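Long-range contacts in LYND (Lyngbya aestuarii, PDB 4V1T), which probably uses ATP and magnesium to cyclodehydrate residues of precursor peptides into azoline rings, as in other YcaO cyclodehydratases: residues 405-413 with 635-643; 601-609 with 623-634. One frame throughout, in Å; residues are numbered along the deposited sequence.

Interaction 1. Residues 405-413 with 635-643; sequences KSSGKGKTD and LRAVTEVNQ. With MG (magnesium ion), chain N; ADP (adenosine-5'-diphosphate), chain L.
K409 of strand 406-410 faces Q643 of helix 635-643, where the two short axes approach to 7.4 Å with their directions 129° apart. The lysine shows how one cation can serve several acceptors at once. Its CG stands between the backbone N and the carbonyl carbon (chi1 60°), and the extended remainder of the chain runs across the helix to the diphosphate of ADP. There NZ forms a salt bridge with E640 OE2 at 2.8 Å, arriving from above the carboxylate plane. The same NZ donates to R636 O at 3.2 Å, on the opposite face of that carbonyl from the helical donor E640 N, and makes a weak bond to ADP O2B. E640 OE2 is doubly engaged, since it also binds magnesium at 2.0 Å; ADP O2B and waters 2, 4 and 5 are further ligands of the metal. R636 bends at its third torsion and grips the nucleotide with both terminal nitrogens: NH1 bonds to O1A, and NH2 to O3A at 2.7 Å in a nearly straight bond of 172°. K409 NZ lies over one face of this guanidinium, toward its rim, and both cations converge on the diphosphate. Alongside, Q643 NE2 donates to S407 OG at 2.9 Å, an oxygen that is also hydrogen-bonded to Y383 O, while Q643 OE1 rests against K409 CD. Water 1 links S407 O and Q643 NE2 to ADP O2A. Farther along, T639 CG2 packs on G410 O, and the aliphatic part of K411 crosses L635 at about a right angle, CD to CD2 3.7 Å, before its NZ forms a salt bridge with E575. Lysine, arginine and metal-bound glutamate gathered round a diphosphate make up part of the nucleotide and magnesium pocket of the YcaO domain.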
loop_
_atom_site.group_PDB
_atom_site.type_symbol
_atom_site.label_atom_id
_atom_site.label_comp_id
_atom_site.label_asym_id
_atom_site.label_seq_id
_atom_site.Cartn_x
_atom_site.Cartn_y
_atom_site.Cartn_z
ATOM N N LYS B 405 17.358 -14.073 -3.467
ATOM C CA LYS B 405 16.337 -13.201 -2.938
ATOM C C LYS B 405 15.481 -13.995 -1.964
ATOM O O LYS B 405 15.272 -15.201 -2.145
ATOM C CB LYS B 405 15.480 -12.632 -4.063
ATOM C CG LYS B 405 16.231 -11.710 -5.010
ATOM C CD LYS B 405 15.300 -11.206 -6.096
ATOM C CE LYS B 405 15.980 -10.205 -7.013
ATOM N NZ LYS B 405 15.056 -9.744 -8.093
ATOM N N SER B 406 15.013 -13.336 -0.912
ATOM C CA SER B 406 14.007 -13.937 -0.050
ATOM C C SER B 406 12.689 -13.908 -0.808
ATOM O O SER B 406 12.483 -13.062 -1.682
ATOM C CB SER B 406 13.894 -13.204 1.289
ATOM O OG SER B 406 15.100 -13.291 2.023
ATOM N N SER B 407 11.800 -14.834 -0.481
ATOM C CA SER B 407 10.564 -14.981 -1.222
ATOM C C SER B 407 9.429 -15.395 -0.306
ATOM O O SER B 407 9.654 -16.022 0.731
ATOM C CB SER B 407 10.752 -16.022 -2.334
ATOM O OG SER B 407 9.575 -16.137 -3.113
ATOM N N GLY B 408 8.210 -15.062 -0.718
ATOM C CA GLY B 408 7.016 -15.416 0.018
ATOM C C GLY B 408 6.113 -16.307 -0.808
ATOM O O GLY B 408 6.094 -16.220 -2.043
ATOM N N LYS B 409 5.367 -17.173 -0.126
ATOM C CA LYS B 409 4.431 -18.088 -0.772
ATOM C C LYS B 409 3.154 -18.140 0.055
ATOM O O LYS B 409 3.191 -17.960 1.272
ATOM C CB LYS B 409 5.035 -19.480 -0.893
ATOM C CG LYS B 409 5.399 -20.108 0.448
ATOM C CD LYS B 409 6.034 -21.493 0.290
ATOM C CE LYS B 409 6.355 -22.103 1.648
ATOM N NZ LYS B 409 6.854 -23.498 1.531
ATOM N N GLY B 410 2.023 -18.389 -0.595
ATOM C CA GLY B 410 0.776 -18.482 0.124
ATOM C C GLY B 410 -0.417 -18.963 -0.667
ATOM O O GLY B 410 -0.451 -18.917 -1.897
ATOM N N LYS B 411 -1.410 -19.426 0.077
ATOM C CA LYS B 411 -2.714 -19.763 -0.460
ATOM C C LYS B 411 -3.471 -18.501 -0.813
ATOM O O LYS B 411 -4.378 -18.518 -1.642
ATOM C CB LYS B 411 -3.500 -20.549 0.583
ATOM C CG LYS B 411 -4.793 -21.149 0.101
ATOM C CD LYS B 411 -5.394 -22.018 1.190
ATOM C CE LYS B 411 -6.889 -22.165 1.029
ATOM N NZ LYS B 411 -7.323 -23.526 1.419
ATOM N N THR B 412 -3.109 -17.409 -0.148
ATOM C CA THR B 412 -3.711 -16.105 -0.389
ATOM C C THR B 412 -2.615 -15.064 -0.561
ATOM O O THR B 412 -1.447 -15.312 -0.245
ATOM C CB THR B 412 -4.628 -15.684 0.779
ATOM O OG1 THR B 412 -3.838 -15.458 1.957
ATOM C CG2 THR B 412 -5.663 -16.767 1.058
ATOM N N ASP B 413 -3.002 -13.890 -1.037
ATOM C CA ASP B 413 -2.058 -12.805 -1.252
ATOM C C ASP B 413 -1.429 -12.312 0.052
ATOM O O ASP B 413 -0.228 -12.077 0.125
ATOM C CB ASP B 413 -2.747 -11.640 -1.952
ATOM C CG ASP B 413 -1.761 -10.691 -2.570
ATOM O OD1 ASP B 413 -1.286 -10.985 -3.686
ATOM O OD2 ASP B 413 -1.458 -9.662 -1.940
ATOM N N LEU B 635 -0.253 -27.914 1.861
ATOM C CA LEU B 635 -0.388 -26.534 1.423
ATOM C C LEU B 635 0.977 -25.863 1.309
ATOM O O LEU B 635 1.242 -25.144 0.351
ATOM C CB LEU B 635 -1.282 -25.761 2.398
ATOM C CG LEU B 635 -1.913 -24.452 1.928
ATOM C CD1 LEU B 635 -2.695 -24.649 0.641
ATOM C CD2 LEU B 635 -2.818 -23.911 3.027
ATOM N N ARG B 636 1.838 -26.101 2.294
ATOM C CA ARG B 636 3.183 -25.549 2.280
ATOM C C ARG B 636 3.955 -26.090 1.091
ATOM O O ARG B 636 4.584 -25.339 0.355
ATOM C CB ARG B 636 3.926 -25.884 3.569
ATOM C CG ARG B 636 3.449 -25.092 4.783
ATOM C CD ARG B 636 4.389 -25.310 5.962
ATOM N NE ARG B 636 5.755 -24.915 5.632
ATOM C CZ ARG B 636 6.188 -23.657 5.562
ATOM N NH1 ARG B 636 5.367 -22.640 5.810
ATOM N NH2 ARG B 636 7.453 -23.413 5.244
ATOM N N ALA B 637 3.900 -27.405 0.917
ATOM C CA ALA B 637 4.629 -28.072 -0.152
ATOM C C ALA B 637 4.205 -27.545 -1.513
ATOM O O ALA B 637 5.029 -27.149 -2.336
ATOM C CB ALA B 637 4.406 -29.577 -0.077
ATOM N N VAL B 638 2.902 -27.524 -1.740
ATOM C CA VAL B 638 2.376 -27.220 -3.060
ATOM C C VAL B 638 2.479 -25.733 -3.402
ATOM O O VAL B 638 2.556 -25.382 -4.578
ATOM C CB VAL B 638 0.923 -27.705 -3.180
ATOM C CG1 VAL B 638 -0.055 -26.765 -2.448
ATOM C CG2 VAL B 638 0.554 -27.844 -4.621
ATOM N N THR B 639 2.476 -24.860 -2.390
ATOM C CA THR B 639 2.670 -23.430 -2.636
ATOM C C THR B 639 4.157 -23.130 -2.847
ATOM O O THR B 639 4.523 -22.121 -3.453
ATOM C CB THR B 639 2.125 -22.553 -1.490
ATOM O OG1 THR B 639 2.631 -23.020 -0.243
ATOM C CG2 THR B 639 0.606 -22.580 -1.459
ATOM N N GLU B 640 5.017 -24.011 -2.357
ATOM C CA GLU B 640 6.441 -23.850 -2.599
ATOM C C GLU B 640 6.783 -24.198 -4.058
ATOM O O GLU B 640 7.690 -23.590 -4.644
ATOM C CB GLU B 640 7.271 -24.724 -1.637
ATOM C CG GLU B 640 8.664 -24.164 -1.387
ATOM C CD GLU B 640 9.386 -24.838 -0.244
ATOM O OE1 GLU B 640 9.905 -25.969 -0.424
ATOM O OE2 GLU B 640 9.437 -24.219 0.838
ATOM N N VAL B 641 6.072 -25.164 -4.647
ATOM C CA VAL B 641 6.345 -25.525 -6.038
ATOM C C VAL B 641 5.869 -24.373 -6.899
ATOM O O VAL B 641 6.506 -24.052 -7.902
ATOM C CB VAL B 641 5.713 -26.885 -6.500
ATOM C CG1 VAL B 641 5.750 -27.916 -5.393
ATOM C CG2 VAL B 641 4.300 -26.723 -6.992
ATOM N N ASN B 642 4.753 -23.755 -6.498
ATOM C CA ASN B 642 4.275 -22.527 -7.132
ATOM C C ASN B 642 5.363 -21.473 -7.092
ATOM O O ASN B 642 5.721 -20.888 -8.115
ATOM C CB ASN B 642 3.030 -21.972 -6.423
ATOM C CG ASN B 642 1.790 -22.816 -6.645
ATOM O OD1 ASN B 642 1.730 -23.638 -7.556
ATOM N ND2 ASN B 642 0.776 -22.598 -5.811
ATOM N N GLN B 643 5.883 -21.255 -5.890
ATOM C CA GLN B 643 6.902 -20.246 -5.627
ATOM C C GLN B 643 8.150 -20.434 -6.493
ATOM O O GLN B 643 8.650 -19.487 -7.094
ATOM C CB GLN B 643 7.271 -20.298 -4.139
ATOM C CG GLN B 643 8.381 -19.373 -3.694
ATOM C CD GLN B 643 8.679 -19.527 -2.210
ATOM O OE1 GLN B 643 8.711 -20.638 -1.683
ATOM N NE2 GLN B 643 8.890 -18.415 -1.527
HETATM MG MG MG N . 10.393 -24.274 2.639
HETATM P PB ADP L . 9.829 -21.465 4.157
HETATM O O1B ADP L . 10.744 -21.847 5.293
HETATM O O2B ADP L . 9.381 -22.629 3.320
HETATM O O3B ADP L . 10.342 -20.297 3.371
HETATM P PA ADP L . 7.480 -19.791 4.526
HETATM O O1A ADP L . 6.075 -20.215 4.865
HETATM O O2A ADP L . 7.778 -19.286 3.126
HETATM O O3A ADP L . 8.494 -20.984 4.938
HETATM O "O5'" ADP L . 7.904 -18.655 5.567
HETATM C "C5'" ADP L . 9.078 -17.889 5.380
HETATM C "C4'" ADP L . 9.455 -17.275 6.718
HETATM O "O4'" ADP L . 8.501 -16.285 7.095
HETATM C "C3'" ADP L . 9.450 -18.307 7.831
HETATM O "O3'" ADP L . 10.509 -17.997 8.727
HETATM C "C2'" ADP L . 8.131 -18.132 8.546
HETATM O "O2'" ADP L . 8.230 -18.385 9.950
HETATM C "C1'" ADP L . 7.818 -16.671 8.289
HETATM N N9 ADP L . 6.358 -16.454 8.164
HETATM C C8 ADP L . 5.549 -16.941 7.199
HETATM N N7 ADP L . 4.273 -16.525 7.393
HETATM C C5 ADP L . 4.262 -15.759 8.493
HETATM C C6 ADP L . 3.241 -15.010 9.252
HETATM N N6 ADP L . 1.957 -15.024 8.827
HETATM N N1 ADP L . 3.633 -14.337 10.355
HETATM C C2 ADP L . 4.913 -14.332 10.768
HETATM N N3 ADP L . 5.896 -14.994 10.121
HETATM C C4 ADP L . 5.638 -15.714 9.003
HETATM O O HOH W 1 9.487 -18.457 1.569
HETATM O O HOH W 2 8.766 -25.532 3.124
HETATM O O HOH W 3 1.213 -19.558 -4.332
HETATM O O HOH W 4 11.256 -26.195 1.826
HETATM O O HOH W 5 11.048 -24.977 4.461
#

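Interaction 2. Residues 601-609 with 623-634; sequences LGIPAFAGV and GFGAHLDPTIAI
G623 pairs with G608 as an antiparallel hydrogen-bonded pair, with G608 N donating to G623 O at 2.7 Å and G623 N returning the bond to G608 O. F624 follows in a non-hydrogen-bonded pair with A607, whose CB lies at the edge of its ring. G625 exchanges bonds with F606, and F606 N meets G625 O nearly along the C=O axis. A626 then sets its CB against that of A605. Beyond the strand, H627 N still donates to P604 O at 3.1 Å, while H627 O lies against the P604 ring. L628 CD2 touches I603 CG1, and D629 caps the new helix by accepting from T631 N. P630 packs its CB on P604 CB. With CG anti to the carbonyl carbon (chi1 -60°), F606 carries its ring to the helix: A633 CB comes to the ring edge, and I634 CG1 sits over the centre in a CH-pi contact, 3.6 Å from the centroid. An alanine in place of F606 would probably leave I634 CG1 without the ring face under it and A633 CB without the ring edge beside it. Backbone bonds thus fix the hairpin's register, whereas apolar contacts carry most of the side-chain packing against the helix.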
loop_
_atom_site.group_PDB
_atom_site.type_symbol
_atom_site.label_atom_id
_atom_site.label_comp_id
_atom_site.label_asym_id
_atom_site.label_seq_id
_atom_site.Cartn_x
_atom_site.Cartn_y
_atom_site.Cartn_z
ATOM N N LEU B 601 8.723 -39.913 13.022
ATOM C CA LEU B 601 8.137 -38.989 13.994
ATOM C C LEU B 601 6.623 -38.896 13.827
ATOM O O LEU B 601 5.915 -38.456 14.735
ATOM C CB LEU B 601 8.767 -37.601 13.877
ATOM C CG LEU B 601 10.288 -37.509 14.037
ATOM C CD1 LEU B 601 10.728 -36.057 14.152
ATOM C CD2 LEU B 601 10.778 -38.304 15.239
ATOM N N GLY B 602 6.133 -39.311 12.662
ATOM C CA GLY B 602 4.702 -39.365 12.405
ATOM C C GLY B 602 4.073 -38.011 12.128
ATOM O O GLY B 602 2.852 -37.902 12.008
ATOM N N ILE B 603 4.902 -36.975 12.039
ATOM C CA ILE B 603 4.431 -35.639 11.704
ATOM C C ILE B 603 4.323 -35.542 10.190
ATOM O O ILE B 603 5.309 -35.740 9.496
ATOM C CB ILE B 603 5.385 -34.549 12.225
ATOM C CG1 ILE B 603 5.500 -34.639 13.756
ATOM C CG2 ILE B 603 4.893 -33.171 11.797
ATOM C CD1 ILE B 603 6.534 -33.706 14.362
ATOM N N PRO B 604 3.126 -35.230 9.669
ATOM C CA PRO B 604 2.986 -35.293 8.216
ATOM C C PRO B 604 3.940 -34.368 7.466
ATOM O O PRO B 604 4.070 -33.190 7.785
ATOM C CB PRO B 604 1.528 -34.898 7.969
ATOM C CG PRO B 604 0.990 -34.415 9.258
ATOM C CD PRO B 604 1.864 -34.902 10.352
ATOM N N ALA B 605 4.604 -34.934 6.470
ATOM C CA ALA B 605 5.552 -34.213 5.653
ATOM C C ALA B 605 5.332 -34.654 4.222
ATOM O O ALA B 605 5.095 -35.837 3.957
ATOM C CB ALA B 605 6.977 -34.513 6.093
ATOM N N PHE B 606 5.409 -33.707 3.300
ATOM C CA PHE B 606 5.095 -33.998 1.914
ATOM C C PHE B 606 6.065 -33.365 0.931
ATOM O O PHE B 606 6.736 -32.383 1.242
ATOM C CB PHE B 606 3.678 -33.525 1.610
ATOM C CG PHE B 606 2.633 -34.188 2.452
ATOM C CD1 PHE B 606 2.043 -35.372 2.036
ATOM C CD2 PHE B 606 2.242 -33.632 3.657
ATOM C CE1 PHE B 606 1.074 -35.988 2.810
ATOM C CE2 PHE B 606 1.273 -34.241 4.433
ATOM C CZ PHE B 606 0.693 -35.422 4.014
ATOM N N ALA B 607 6.124 -33.950 -0.260
ATOM C CA ALA B 607 6.831 -33.362 -1.388
ATOM C C ALA B 607 5.850 -33.123 -2.528
ATOM O O ALA B 607 5.199 -34.048 -3.002
ATOM C CB ALA B 607 7.948 -34.271 -1.845
ATOM N N GLY B 608 5.737 -31.872 -2.952
ATOM C CA GLY B 608 5.024 -31.543 -4.170
ATOM C C GLY B 608 5.970 -31.715 -5.343
ATOM O O GLY B 608 7.121 -31.322 -5.266
ATOM N N VAL B 609 5.488 -32.310 -6.425
ATOM C CA VAL B 609 6.325 -32.551 -7.590
ATOM C C VAL B 609 5.544 -32.177 -8.842
ATOM O O VAL B 609 4.344 -32.413 -8.930
ATOM C CB VAL B 609 6.786 -34.024 -7.663
ATOM C CG1 VAL B 609 7.678 -34.263 -8.875
ATOM C CG2 VAL B 609 7.521 -34.413 -6.389
ATOM N N GLY B 623 8.646 -29.034 -4.130
ATOM C CA GLY B 623 8.530 -28.184 -2.961
ATOM C C GLY B 623 8.101 -29.023 -1.782
ATOM O O GLY B 623 7.443 -30.049 -1.954
ATOM N N PHE B 624 8.481 -28.591 -0.586
ATOM C CA PHE B 624 8.279 -29.398 0.612
ATOM C C PHE B 624 7.545 -28.643 1.698
ATOM O O PHE B 624 7.497 -27.406 1.699
ATOM C CB PHE B 624 9.620 -29.845 1.169
ATOM C CG PHE B 624 10.589 -30.275 0.130
ATOM C CD1 PHE B 624 10.368 -31.419 -0.602
ATOM C CD2 PHE B 624 11.741 -29.539 -0.098
ATOM C CE1 PHE B 624 11.279 -31.825 -1.550
ATOM C CE2 PHE B 624 12.655 -29.937 -1.039
ATOM C CZ PHE B 624 12.427 -31.085 -1.764
ATOM N N GLY B 625 6.985 -29.402 2.628
ATOM C CA GLY B 625 6.275 -28.837 3.758
ATOM C C GLY B 625 5.987 -29.912 4.785
ATOM O O GLY B 625 5.727 -31.061 4.438
ATOM N N ALA B 626 6.059 -29.537 6.054
ATOM C CA ALA B 626 5.673 -30.417 7.140
ATOM C C ALA B 626 4.940 -29.597 8.185
ATOM O O ALA B 626 5.248 -28.428 8.396
ATOM C CB ALA B 626 6.896 -31.099 7.752
ATOM N N HIS B 627 3.956 -30.218 8.822
ATOM C CA HIS B 627 3.139 -29.540 9.818
ATOM C C HIS B 627 2.370 -30.601 10.582
ATOM O O HIS B 627 2.245 -31.726 10.100
ATOM C CB HIS B 627 2.178 -28.560 9.140
ATOM C CG HIS B 627 1.667 -27.487 10.048
ATOM N ND1 HIS B 627 0.466 -27.586 10.714
ATOM C CD2 HIS B 627 2.190 -26.289 10.393
ATOM C CE1 HIS B 627 0.270 -26.494 11.433
ATOM N NE2 HIS B 627 1.304 -25.692 11.258
ATOM N N LEU B 628 1.883 -30.275 11.777
ATOM C CA LEU B 628 1.081 -31.234 12.524
ATOM C C LEU B 628 -0.214 -31.502 11.756
ATOM O O LEU B 628 -0.726 -32.616 11.744
ATOM C CB LEU B 628 0.803 -30.733 13.948
ATOM C CG LEU B 628 1.989 -30.809 14.928
ATOM C CD1 LEU B 628 1.643 -30.157 16.256
ATOM C CD2 LEU B 628 2.438 -32.247 15.162
ATOM N N ASP B 629 -0.713 -30.466 11.095
ATOM C CA ASP B 629 -1.918 -30.548 10.276
ATOM C C ASP B 629 -1.528 -30.880 8.842
ATOM O O ASP B 629 -0.897 -30.060 8.177
ATOM C CB ASP B 629 -2.679 -29.221 10.318
ATOM C CG ASP B 629 -4.031 -29.292 9.623
ATOM O OD1 ASP B 629 -4.269 -30.231 8.834
ATOM O OD2 ASP B 629 -4.866 -28.393 9.868
ATOM N N PRO B 630 -1.899 -32.082 8.361
ATOM C CA PRO B 630 -1.446 -32.514 7.037
ATOM C C PRO B 630 -1.978 -31.625 5.927
ATOM O O PRO B 630 -1.335 -31.508 4.883
ATOM C CB PRO B 630 -2.008 -33.936 6.913
ATOM C CG PRO B 630 -3.176 -33.960 7.830
ATOM C CD PRO B 630 -2.815 -33.063 8.972
ATOM N N THR B 631 -3.141 -31.012 6.155
ATOM C CA THR B 631 -3.709 -30.079 5.205
ATOM C C THR B 631 -2.745 -28.917 4.979
ATOM O O THR B 631 -2.490 -28.525 3.839
ATOM C CB THR B 631 -5.078 -29.546 5.684
ATOM O OG1 THR B 631 -6.012 -30.631 5.779
ATOM C CG2 THR B 631 -5.623 -28.521 4.735
ATOM N N ILE B 632 -2.202 -28.383 6.070
ATOM C CA ILE B 632 -1.277 -27.260 5.992
ATOM C C ILE B 632 0.057 -27.720 5.406
ATOM O O ILE B 632 0.701 -26.986 4.661
ATOM C CB ILE B 632 -1.027 -26.614 7.375
ATOM C CG1 ILE B 632 -2.356 -26.274 8.085
ATOM C CG2 ILE B 632 -0.148 -25.371 7.240
ATOM C CD1 ILE B 632 -3.327 -25.436 7.276
ATOM N N ALA B 633 0.468 -28.934 5.753
ATOM C CA ALA B 633 1.732 -29.475 5.270
ATOM C C ALA B 633 1.717 -29.572 3.745
ATOM O O ALA B 633 2.665 -29.164 3.081
ATOM C CB ALA B 633 2.005 -30.836 5.894
ATOM N N ILE B 634 0.633 -30.109 3.197
ATOM C CA ILE B 634 0.485 -30.210 1.752
ATOM C C ILE B 634 0.425 -28.814 1.158
ATOM O O ILE B 634 0.974 -28.557 0.092
ATOM C CB ILE B 634 -0.787 -30.998 1.365
ATOM C CG1 ILE B 634 -0.692 -32.450 1.864
ATOM C CG2 ILE B 634 -0.990 -30.989 -0.149
ATOM C CD1 ILE B 634 -2.009 -33.198 1.831
#

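In the fold
From the N terminus, the chain passes strand 406-410 first, and helix 630-649 comes back to it much later, so interaction 1 closes a loop of 221 residues. Interaction 2 lies wholly within that loop and closes a short one, with 13 residues between its segments, that holds the hairpin of strands 605-612 and 621-626. The two do not cross. Segments 623-634 and 635-643 are continuous: the first turn of helix 630-649 packs on the hairpin, and the following turns meet strand 406-410 and the nucleotide. They also touch directly, through a probable hydrogen bond from F624 N to E640 OE1 and packing of V641 and A637 on G623. One helix therefore ties two three-stranded sheets together beside the ADP pocket.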